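PDB 1YLQ: putative nucleotidyltransferase, hypothetical protein AF0614 from Archaeoglobus fulgidus, which probably acts as a nucleotidyltransferase, moving a nucleoside monophosphate group onto an acceptor. Local coordinates for residues S36-E48 and P68-K80. Numbering follows the deposited sequence.
With SO4 (sulfate ion), chain C.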
loop_
_atom_site.group_PDB
_atom_site.type_symbol
_atom_site.label_atom_id
_atom_site.label_comp_id
_atom_site.label_asym_id
_atom_site.label_seq_id
_atom_site.Cartn_x
_atom_site.Cartn_y
_atom_site.Cartn_z
ATOM N N SER A 36 -5.883 5.411 -6.807
ATOM C CA SER A 36 -4.521 5.122 -6.362
ATOM C C SER A 36 -4.465 3.950 -5.340
ATOM O O SER A 36 -5.405 3.769 -4.581
ATOM C CB SER A 36 -3.890 6.371 -5.767
ATOM O OG SER A 36 -2.661 6.010 -5.150
ATOM N N ASP A 37 -3.365 3.197 -5.300
ATOM C CA ASP A 37 -3.225 2.042 -4.377
ATOM C C ASP A 37 -3.434 2.450 -2.911
ATOM O O ASP A 37 -4.247 1.853 -2.200
ATOM C CB ASP A 37 -1.865 1.358 -4.514
ATOM C CG ASP A 37 -1.634 0.714 -5.925
ATOM O OD1 ASP A 37 -2.589 0.432 -6.654
ATOM O OD2 ASP A 37 -0.468 0.509 -6.298
ATOM N N ILE A 38 -2.663 3.444 -2.457
ATOM C CA ILE A 38 -2.853 4.042 -1.146
ATOM C C ILE A 38 -2.821 5.568 -1.386
ATOM O O ILE A 38 -1.825 6.127 -1.903
ATOM C CB ILE A 38 -1.785 3.597 -0.115
ATOM C CG1 ILE A 38 -1.774 2.066 0.042
ATOM C CG2 ILE A 38 -2.007 4.307 1.269
ATOM C CD1 ILE A 38 -0.535 1.548 0.851
ATOM N N ASP A 39 -3.935 6.223 -1.102
ATOM C CA ASP A 39 -3.913 7.705 -0.937
ATOM C C ASP A 39 -3.580 8.022 0.519
ATOM O O ASP A 39 -4.025 7.323 1.440
ATOM C CB ASP A 39 -5.240 8.309 -1.307
ATOM C CG ASP A 39 -5.535 8.164 -2.775
ATOM O OD1 ASP A 39 -4.855 8.855 -3.576
ATOM O OD2 ASP A 39 -6.380 7.292 -3.126
ATOM N N VAL A 40 -2.758 9.040 0.709
ATOM C CA VAL A 40 -2.335 9.489 2.047
ATOM C C VAL A 40 -2.658 10.966 2.161
ATOM O O VAL A 40 -2.029 11.802 1.513
ATOM C CB VAL A 40 -0.841 9.324 2.249
ATOM C CG1 VAL A 40 -0.469 9.594 3.732
ATOM C CG2 VAL A 40 -0.375 7.908 1.896
ATOM N N ALA A 41 -3.634 11.303 2.981
ATOM C CA ALA A 41 -3.934 12.731 3.208
ATOM C C ALA A 41 -3.223 13.139 4.506
ATOM O O ALA A 41 -3.370 12.479 5.536
ATOM C CB ALA A 41 -5.408 12.947 3.279
ATOM N N ILE A 42 -2.396 14.177 4.426
ATOM C CA ILE A 42 -1.701 14.706 5.577
ATOM C C ILE A 42 -2.259 16.107 5.828
ATOM O O ILE A 42 -2.139 16.989 4.986
ATOM C CB ILE A 42 -0.184 14.697 5.335
ATOM C CG1 ILE A 42 0.246 13.263 4.924
ATOM C CG2 ILE A 42 0.604 15.273 6.644
ATOM C CD1 ILE A 42 1.661 13.125 4.536
ATOM N N VAL A 43 -2.900 16.305 6.978
ATOM C CA VAL A 43 -3.863 17.372 7.130
ATOM C C VAL A 43 -3.487 18.235 8.332
ATOM O O VAL A 43 -3.363 17.735 9.446
ATOM C CB VAL A 43 -5.287 16.797 7.377
ATOM C CG1 VAL A 43 -6.297 17.915 7.614
ATOM C CG2 VAL A 43 -5.726 15.820 6.196
ATOM N N SER A 44 -3.322 19.542 8.097
ATOM C CA SER A 44 -3.037 20.476 9.214
ATOM C C SER A 44 -3.309 21.862 8.693
ATOM O O SER A 44 -3.056 22.127 7.515
ATOM C CB SER A 44 -1.548 20.392 9.595
ATOM O OG SER A 44 -1.220 21.464 10.470
ATOM N N ASP A 45 -3.747 22.780 9.558
ATOM C CA ASP A 45 -3.887 24.171 9.087
ATOM C C ASP A 45 -2.539 24.881 8.958
ATOM O O ASP A 45 -2.449 25.984 8.416
ATOM C CB ASP A 45 -4.864 24.966 9.952
ATOM C CG ASP A 45 -6.305 24.642 9.625
ATOM O OD1 ASP A 45 -6.610 24.030 8.546
ATOM O OD2 ASP A 45 -7.160 25.041 10.418
ATOM N N VAL A 46 -1.474 24.243 9.395
ATOM C CA VAL A 46 -0.135 24.758 9.008
ATOM C C VAL A 46 0.004 24.886 7.459
ATOM O O VAL A 46 0.688 25.744 6.951
ATOM C CB VAL A 46 0.990 23.869 9.609
ATOM C CG1 VAL A 46 2.357 24.323 9.176
ATOM C CG2 VAL A 46 0.936 23.946 11.175
ATOM N N PHE A 47 -0.678 24.045 6.711
ATOM C CA PHE A 47 -0.583 24.061 5.253
ATOM C C PHE A 47 -1.399 25.183 4.604
ATOM O O PHE A 47 -1.444 25.297 3.355
ATOM C CB PHE A 47 -0.972 22.690 4.707
ATOM C CG PHE A 47 -0.044 21.574 5.172
ATOM C CD1 PHE A 47 1.338 21.712 5.056
ATOM C CD2 PHE A 47 -0.565 20.370 5.667
ATOM C CE1 PHE A 47 2.201 20.696 5.465
ATOM C CE2 PHE A 47 0.288 19.319 6.050
ATOM C CZ PHE A 47 1.661 19.491 5.979
ATOM N N GLU A 48 -2.019 26.024 5.448
ATOM C CA GLU A 48 -2.612 27.262 4.950
ATOM C C GLU A 48 -1.496 28.144 4.342
ATOM O O GLU A 48 -1.749 28.982 3.525
ATOM C CB GLU A 48 -3.357 28.023 6.046
ATOM C CG GLU A 48 -4.708 27.471 6.352
ATOM C CD GLU A 48 -5.320 28.099 7.610
ATOM O OE1 GLU A 48 -4.596 28.834 8.329
ATOM O OE2 GLU A 48 -6.511 27.865 7.867
ATOM N N PRO A 68 3.758 3.393 -4.383
ATOM C CA PRO A 68 2.292 3.248 -4.477
ATOM C C PRO A 68 1.488 4.331 -3.754
ATOM O O PRO A 68 0.278 4.381 -3.962
ATOM C CB PRO A 68 2.026 1.878 -3.826
ATOM C CG PRO A 68 3.114 1.723 -2.864
ATOM C CD PRO A 68 4.333 2.364 -3.496
ATOM N N PHE A 69 2.149 5.172 -2.938
ATOM C CA PHE A 69 1.506 6.318 -2.219
ATOM C C PHE A 69 1.192 7.542 -3.084
ATOM O O PHE A 69 2.013 7.976 -3.883
ATOM C CB PHE A 69 2.353 6.764 -0.999
ATOM C CG PHE A 69 2.697 5.631 -0.041
ATOM C CD1 PHE A 69 1.730 5.029 0.719
ATOM C CD2 PHE A 69 3.999 5.169 0.064
ATOM C CE1 PHE A 69 2.075 3.955 1.597
ATOM C CE2 PHE A 69 4.343 4.102 0.917
ATOM C CZ PHE A 69 3.392 3.516 1.689
ATOM N N GLU A 70 0.004 8.092 -2.944
ATOM C CA GLU A 70 -0.334 9.370 -3.576
ATOM C C GLU A 70 -0.586 10.278 -2.394
ATOM O O GLU A 70 -1.440 9.980 -1.597
ATOM C CB GLU A 70 -1.570 9.238 -4.516
ATOM C CG GLU A 70 -2.037 10.586 -5.158
ATOM C CD GLU A 70 -3.167 10.440 -6.206
ATOM O OE1 GLU A 70 -2.986 9.716 -7.214
ATOM O OE2 GLU A 70 -4.222 11.129 -6.065
ATOM N N PHE A 71 0.195 11.360 -2.246
ATOM C CA PHE A 71 0.130 12.213 -1.062
ATOM C C PHE A 71 -0.770 13.409 -1.384
ATOM O O PHE A 71 -0.697 13.901 -2.503
ATOM C CB PHE A 71 1.562 12.715 -0.707
ATOM C CG PHE A 71 2.464 11.616 -0.207
ATOM C CD1 PHE A 71 2.360 11.158 1.113
ATOM C CD2 PHE A 71 3.388 11.017 -1.071
ATOM C CE1 PHE A 71 3.193 10.085 1.599
ATOM C CE2 PHE A 71 4.222 9.937 -0.612
ATOM C CZ PHE A 71 4.120 9.504 0.722
ATOM N N HIS A 72 -1.571 13.861 -0.415
ATOM C CA HIS A 72 -2.448 15.014 -0.541
ATOM C C HIS A 72 -2.175 15.802 0.723
ATOM O O HIS A 72 -2.386 15.301 1.827
ATOM C CB HIS A 72 -3.923 14.573 -0.626
ATOM C CG HIS A 72 -4.176 13.673 -1.804
ATOM N ND1 HIS A 72 -4.182 12.298 -1.716
ATOM C CD2 HIS A 72 -4.366 13.964 -3.104
ATOM C CE1 HIS A 72 -4.430 11.783 -2.903
ATOM N NE2 HIS A 72 -4.503 12.774 -3.771
ATOM N N ILE A 73 -1.634 16.993 0.552
ATOM C CA ILE A 73 -1.173 17.827 1.673
ATOM C C ILE A 73 -2.243 18.852 1.799
ATOM O O ILE A 73 -2.436 19.676 0.891
ATOM C CB ILE A 73 0.192 18.470 1.301
ATOM C CG1 ILE A 73 1.204 17.359 0.819
ATOM C CG2 ILE A 73 0.733 19.348 2.472
ATOM C CD1 ILE A 73 1.261 16.047 1.848
ATOM N N LEU A 74 -3.001 18.802 2.897
ATOM C CA LEU A 74 -4.259 19.532 2.950
ATOM C C LEU A 74 -4.448 20.346 4.246
ATOM O O LEU A 74 -4.060 19.889 5.288
ATOM C CB LEU A 74 -5.393 18.503 2.889
ATOM C CG LEU A 74 -5.439 17.578 1.709
ATOM C CD1 LEU A 74 -6.600 16.552 1.892
ATOM C CD2 LEU A 74 -5.621 18.434 0.434
ATOM N N THR A 75 -5.121 21.498 4.152
ATOM C CA THR A 75 -5.623 22.177 5.314
ATOM C C THR A 75 -6.851 21.369 5.813
ATOM O O THR A 75 -7.368 20.495 5.080
ATOM C CB THR A 75 -6.092 23.620 4.947
ATOM O OG1 THR A 75 -7.151 23.530 3.996
ATOM C CG2 THR A 75 -4.963 24.417 4.249
ATOM N N LYS A 76 -7.378 21.743 6.986
ATOM C CA LYS A 76 -8.610 21.101 7.486
ATOM C C LYS A 76 -9.835 21.298 6.556
ATOM O O LYS A 76 -10.560 20.356 6.304
ATOM C CB LYS A 76 -8.940 21.540 8.918
ATOM C CG LYS A 76 -7.978 20.827 9.944
ATOM C CD LYS A 76 -8.223 21.320 11.364
ATOM C CE LYS A 76 -7.539 20.355 12.446
ATOM N NZ LYS A 76 -8.049 20.813 13.826
ATOM N N LYS A 77 -10.039 22.511 6.047
ATOM C CA LYS A 77 -11.103 22.788 5.108
ATOM C C LYS A 77 -11.005 21.950 3.841
ATOM O O LYS A 77 -12.030 21.444 3.314
ATOM C CB LYS A 77 -11.018 24.279 4.767
ATOM C CG LYS A 77 -12.003 24.829 3.799
ATOM C CD LYS A 77 -12.079 26.386 3.901
ATOM C CE LYS A 77 -12.618 27.034 2.613
ATOM N NZ LYS A 77 -12.443 28.539 2.697
ATOM N N GLU A 78 -9.781 21.807 3.338
ATOM C CA GLU A 78 -9.516 20.995 2.127
ATOM C C GLU A 78 -9.824 19.512 2.339
ATOM O O GLU A 78 -10.413 18.847 1.481
ATOM C CB GLU A 78 -8.036 21.201 1.664
ATOM C CG GLU A 78 -7.872 22.547 0.927
ATOM C CD GLU A 78 -6.421 22.894 0.718
ATOM O OE1 GLU A 78 -5.514 22.170 1.218
ATOM O OE2 GLU A 78 -6.188 23.905 0.063
ATOM N N TRP A 79 -9.442 18.994 3.491
ATOM C CA TRP A 79 -9.761 17.626 3.851
ATOM C C TRP A 79 -11.320 17.418 4.014
ATOM O O TRP A 79 -11.875 16.461 3.494
ATOM C CB TRP A 79 -9.009 17.225 5.138
ATOM C CG TRP A 79 -9.377 15.843 5.683
ATOM C CD1 TRP A 79 -9.883 15.563 6.940
ATOM C CD2 TRP A 79 -9.346 14.586 4.970
ATOM N NE1 TRP A 79 -10.094 14.198 7.066
ATOM C CE2 TRP A 79 -9.801 13.580 5.871
ATOM C CE3 TRP A 79 -8.929 14.200 3.679
ATOM C CZ2 TRP A 79 -9.860 12.215 5.516
ATOM C CZ3 TRP A 79 -9.015 12.838 3.320
ATOM C CH2 TRP A 79 -9.480 11.856 4.247
ATOM N N LYS A 80 -12.011 18.335 4.697
ATOM C CA LYS A 80 -13.484 18.334 4.733
ATOM C C LYS A 80 -14.045 18.185 3.288
ATOM O O LYS A 80 -14.844 17.269 2.995
ATOM C CB LYS A 80 -14.021 19.601 5.452
ATOM C CG LYS A 80 -15.519 19.508 5.808
ATOM C CD LYS A 80 -15.967 20.681 6.628
ATOM C CE LYS A 80 -17.429 20.533 7.022
ATOM N NZ LYS A 80 -17.913 21.706 7.815
HETATM S S SO4 C . -7.289 8.757 -6.381
HETATM O O1 SO4 C . -6.155 9.528 -6.865
HETATM O O2 SO4 C . -6.940 7.610 -5.552
HETATM O O3 SO4 C . -8.146 9.546 -5.498
HETATM O O4 SO4 C . -8.002 8.302 -7.579
HETATM O O HOH W 1 -8.723 24.896 7.130
#
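I38 to V43 and F69 to L74 pair in parallel register as the two strands of a beta-alpha-beta unit, the crossover being helix 50-63; their axes run 22° apart in direction and I42 N donates to H72 O at 2.8 Å. One sheet face carries I38, V40, I42, F69, F71 and I73. There the I42 and I73 side chains run alongside each other, with CD1 4.0 Å from CD1, and F56 and F57 of the crossover helix pack on this layer. Beyond the end of strand 38-43 the F47 ring turns back, and I73 CG2 sits 3.3 Å from its centroid, only 1° off the normal, a centred CH-pi contact. The other face holds D39, A41, V43, E70, H72 and L74. Here V43 CG2 lies over one face of the W79 indole, toward its rim, while A41 CB reaches W79 CZ3 at 3.6 Å; with CG anti to the backbone N (chi1 174°), the indole extends back under strand 38-43. H72 NE2 donates to E70 OE2, which accepts with its anti lone pair, beside a sulfate bound by S36 N. At the helix start, T75 and E78 form a capping box, K76 N donates a 2.9 Å hydrogen bond to D45 OD1, and a water that accepts from K77 N donates to the same oxygen. With alanine in place of D45, the K76 amide and the water would probably lose this acceptor. K76 N meets OD1 nearly head-on to its C-O bond.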